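Local atomic coordinates of biphenyl 2,3-Dioxygenase Beta Subunit (Sphingobium yanoikuyae, PDB entry 2GBW), a protein that forms the beta subunit of a bacterial ring-hydroxylating dioxygenase, which probably adds both atoms of dioxygen to aromatic rings such as biphenyl. Residues 132-136 with 166-172. Numbering follows the deposited sequence.
Sequences EVTVH and QDKNLYF
Asp-167 OD2 is gripped by two donors of one strand face, Thr-134 OG1 at 2.8 Å and His-136 NE2 at 2.8 Å, where the loop 166-172, after strand 150-160, crosses the start of strand 132-147 in the curved sheet of this NTF2-like subunit. The imidazole N-H points at the anti lone pair of OD2 with an angle of 170°, and ring and carboxylate are nearly coplanar, 23° apart; the threonine hydroxyl instead comes from steeply above the carboxylate plane. With Arg-126 of the adjacent strand adding a salt bridge to the same oxygen, the carboxylate would probably stay ionised. His-136, a zinc ligand in a crystal structure of this protein, carries no metal here. Phe-172 CZ, 3.8 Å from His-136 CD2, lies over one imidazole face toward the rim, the rings meeting obliquely; water 3 sits near the rim of the opposite face. Leu-170 CD2 approaches His-136 CE1 at 3.5 Å. Beside another protein's chain, against which Lys-168 packs, Glu-132 CG anti to the backbone N (chi1 -168°) and the extended chain beyond carry OE2 across to Lys-168. Arg-128 pairs with OE1. Water 2 donates to both Glu-132 OE2 and Asp-167 OD1, and Lys-168 NZ, tilted from the carboxylate plane, forms a salt bridge with Glu-132 OE2 at 3.0 Å.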
ATOM      1  N   GLU B 132       1.038  -9.552   7.737  1.00 40.00           N
ATOM      2  CA  GLU B 132       1.748  -8.383   8.219  1.00 40.25           C
ATOM      3  C   GLU B 132       3.180  -8.390   7.744  1.00 39.94           C
ATOM      4  O   GLU B 132       3.845  -9.384   7.877  1.00 39.80           O
ATOM      5  CB  GLU B 132       1.673  -8.331   9.743  1.00 40.98           C
ATOM      6  CG  GLU B 132       2.134  -7.014  10.363  1.00 43.87           C
ATOM      7  CD  GLU B 132       1.691  -6.809  11.844  1.00 46.30           C
ATOM      8  OE1 GLU B 132       0.858  -7.560  12.347  1.00 49.19           O
ATOM      9  OE2 GLU B 132       2.254  -5.880  12.491  1.00 59.08           O
ATOM     10  N   VAL B 133       3.605  -7.296   7.144  1.00 40.00           N
ATOM     11  CA  VAL B 133       4.950  -7.150   6.553  1.00 39.97           C
ATOM     12  C   VAL B 133       5.355  -5.695   6.815  1.00 40.57           C
ATOM     13  O   VAL B 133       4.581  -4.749   6.535  1.00 38.98           O
ATOM     14  CB  VAL B 133       4.986  -7.288   4.995  1.00 42.46           C
ATOM     15  CG1 VAL B 133       6.439  -7.152   4.477  1.00 43.43           C
ATOM     16  CG2 VAL B 133       4.346  -8.531   4.493  1.00 44.53           C
ATOM     17  N   THR B 134       6.520  -5.504   7.406  1.00 39.12           N
ATOM     18  CA  THR B 134       7.070  -4.185   7.564  1.00 40.07           C
ATOM     19  C   THR B 134       8.530  -4.220   7.155  1.00 39.12           C
ATOM     20  O   THR B 134       9.221  -5.288   7.226  1.00 40.17           O
ATOM     21  CB  THR B 134       6.945  -3.719   8.994  1.00 40.65           C
ATOM     22  OG1 THR B 134       7.663  -4.581   9.861  1.00 44.08           O
ATOM     23  CG2 THR B 134       5.409  -3.593   9.451  1.00 41.95           C
ATOM     24  N   VAL B 135       8.984  -3.053   6.711  1.00 39.67           N
ATOM     25  CA  VAL B 135      10.358  -2.940   6.159  1.00 38.55           C
ATOM     26  C   VAL B 135      11.051  -1.719   6.690  1.00 38.63           C
ATOM     27  O   VAL B 135      10.454  -0.639   6.721  1.00 38.84           O
ATOM     28  CB  VAL B 135      10.311  -2.865   4.655  1.00 39.04           C
ATOM     29  CG1 VAL B 135      11.803  -2.793   4.068  1.00 38.73           C
ATOM     30  CG2 VAL B 135       9.516  -4.055   4.083  1.00 43.48           C
ATOM     31  N   HIS B 136      12.320  -1.855   7.091  1.00 38.20           N
ATOM     32  CA  HIS B 136      13.073  -0.736   7.658  1.00 38.74           C
ATOM     33  C   HIS B 136      14.413  -0.639   6.967  1.00 38.34           C
ATOM     34  O   HIS B 136      15.017  -1.662   6.620  1.00 39.87           O
ATOM     35  CB  HIS B 136      13.325  -0.915   9.159  1.00 37.33           C
ATOM     36  CG  HIS B 136      12.084  -1.047   9.968  1.00 38.68           C
ATOM     37  ND1 HIS B 136      11.427   0.034  10.543  1.00 39.12           N
ATOM     38  CD2 HIS B 136      11.365  -2.140  10.273  1.00 38.94           C
ATOM     39  CE1 HIS B 136      10.382  -0.422  11.214  1.00 40.66           C
ATOM     40  NE2 HIS B 136      10.286  -1.724  11.014  1.00 39.39           N
ATOM     41  N   GLN B 166       6.755   3.124  10.324  1.00 38.66           N
ATOM     42  CA  GLN B 166       5.518   2.464   9.839  1.00 39.96           C
ATOM     43  C   GLN B 166       5.553   0.991  10.269  1.00 41.01           C
ATOM     44  O   GLN B 166       5.720   0.054   9.434  1.00 41.68           O
ATOM     45  CB  GLN B 166       5.340   2.653   8.314  1.00 39.15           C
ATOM     46  CG  GLN B 166       5.393   4.098   7.922  1.00 37.90           C
ATOM     47  CD  GLN B 166       4.927   4.393   6.505  1.00 43.50           C
ATOM     48  OE1 GLN B 166       5.519   5.256   5.796  1.00 48.32           O
ATOM     49  NE2 GLN B 166       3.889   3.691   6.075  1.00 40.40           N
ATOM     50  N   ASP B 167       5.518   0.795  11.589  1.00 41.00           N
ATOM     51  CA  ASP B 167       5.489  -0.561  12.175  1.00 41.57           C
ATOM     52  C   ASP B 167       4.948  -0.383  13.585  1.00 41.76           C
ATOM     53  O   ASP B 167       5.046   0.733  14.139  1.00 40.63           O
ATOM     54  CB  ASP B 167       6.929  -1.098  12.199  1.00 41.12           C
ATOM     55  CG  ASP B 167       7.090  -2.593  12.535  1.00 42.49           C
ATOM     56  OD1 ASP B 167       6.231  -3.213  13.178  1.00 43.20           O
ATOM     57  OD2 ASP B 167       8.202  -3.159  12.165  1.00 40.15           O
ATOM     58  N   LYS B 168       4.407  -1.460  14.160  1.00 41.33           N
ATOM     59  CA  LYS B 168       4.001  -1.456  15.558  1.00 42.65           C
ATOM     60  C   LYS B 168       5.126  -1.107  16.505  1.00 41.71           C
ATOM     61  O   LYS B 168       4.883  -0.507  17.546  1.00 41.68           O
ATOM     62  CB  LYS B 168       3.470  -2.842  15.948  1.00 43.09           C
ATOM     63  CG  LYS B 168       2.086  -3.158  15.395  1.00 46.02           C
ATOM     64  CD  LYS B 168       1.828  -4.650  15.621  1.00 45.96           C
ATOM     65  CE  LYS B 168       0.342  -4.982  15.362  1.00 48.02           C
ATOM     66  NZ  LYS B 168      -0.079  -4.717  13.984  1.00 47.00           N
ATOM     67  N   ASN B 169       6.359  -1.527  16.186  1.00 39.08           N
ATOM     68  CA  ASN B 169       7.468  -1.319  17.109  1.00 39.66           C
ATOM     69  C   ASN B 169       8.791  -1.413  16.385  1.00 38.70           C
ATOM     70  O   ASN B 169       8.830  -1.757  15.182  1.00 37.84           O
ATOM     71  CB  ASN B 169       7.440  -2.356  18.219  1.00 38.84           C
ATOM     72  CG  ASN B 169       7.654  -3.818  17.691  1.00 37.90           C
ATOM     73  OD1 ASN B 169       8.741  -4.213  17.227  1.00 36.32           O
ATOM     74  ND2 ASN B 169       6.606  -4.621  17.831  1.00 40.68           N
ATOM     75  N   LEU B 170       9.853  -1.085  17.103  1.00 40.06           N
ATOM     76  CA  LEU B 170      11.235  -1.231  16.628  1.00 39.63           C
ATOM     77  C   LEU B 170      11.996  -2.144  17.552  1.00 40.87           C
ATOM     78  O   LEU B 170      13.217  -1.933  17.796  1.00 38.87           O
ATOM     79  CB  LEU B 170      11.932   0.163  16.537  1.00 39.22           C
ATOM     80  CG  LEU B 170      11.521   1.095  15.412  1.00 39.41           C
ATOM     81  CD1 LEU B 170      12.018   2.558  15.628  1.00 39.07           C
ATOM     82  CD2 LEU B 170      12.069   0.607  14.080  1.00 42.36           C
ATOM     83  N   TYR B 171      11.289  -3.185  18.024  1.00 41.44           N
ATOM     84  CA  TYR B 171      11.831  -4.172  18.951  1.00 40.83           C
ATOM     85  C   TYR B 171      12.564  -5.280  18.173  1.00 40.24           C
ATOM     86  O   TYR B 171      12.156  -6.460  18.167  1.00 40.65           O
ATOM     87  CB  TYR B 171      10.754  -4.758  19.926  1.00 41.69           C
ATOM     88  CG  TYR B 171      11.364  -5.086  21.268  1.00 42.28           C
ATOM     89  CD1 TYR B 171      12.158  -6.221  21.447  1.00 43.39           C
ATOM     90  CD2 TYR B 171      11.299  -4.191  22.316  1.00 41.64           C
ATOM     91  CE1 TYR B 171      12.774  -6.497  22.673  1.00 44.41           C
ATOM     92  CE2 TYR B 171      11.875  -4.459  23.543  1.00 41.53           C
ATOM     93  CZ  TYR B 171      12.665  -5.597  23.712  1.00 44.22           C
ATOM     94  OH  TYR B 171      13.273  -5.874  24.928  1.00 43.45           O
ATOM     95  N   PHE B 172      13.684  -4.874  17.579  1.00 40.98           N
ATOM     96  CA  PHE B 172      14.673  -5.804  16.984  1.00 41.22           C
ATOM     97  C   PHE B 172      16.029  -5.181  17.105  1.00 41.62           C
ATOM     98  O   PHE B 172      16.161  -3.973  17.181  1.00 40.97           O
ATOM     99  CB  PHE B 172      14.336  -6.106  15.542  1.00 41.00           C
ATOM    100  CG  PHE B 172      14.225  -4.912  14.673  1.00 40.86           C
ATOM    101  CD1 PHE B 172      15.353  -4.369  14.068  1.00 39.07           C
ATOM    102  CD2 PHE B 172      12.976  -4.299  14.478  1.00 42.88           C
ATOM    103  CE1 PHE B 172      15.239  -3.251  13.246  1.00 41.07           C
ATOM    104  CE2 PHE B 172      12.831  -3.189  13.672  1.00 42.54           C
ATOM    105  CZ  PHE B 172      13.926  -2.652  13.056  1.00 40.66           C
TER
HETATM  106  O   HOH W   1       2.802  -3.009  11.747  1.00 43.90           O
HETATM  107  O   HOH W   2       5.158  -5.623  13.659  1.00 51.78           O
HETATM  108  O   HOH W   3       8.497   0.037   8.644  1.00 29.53           O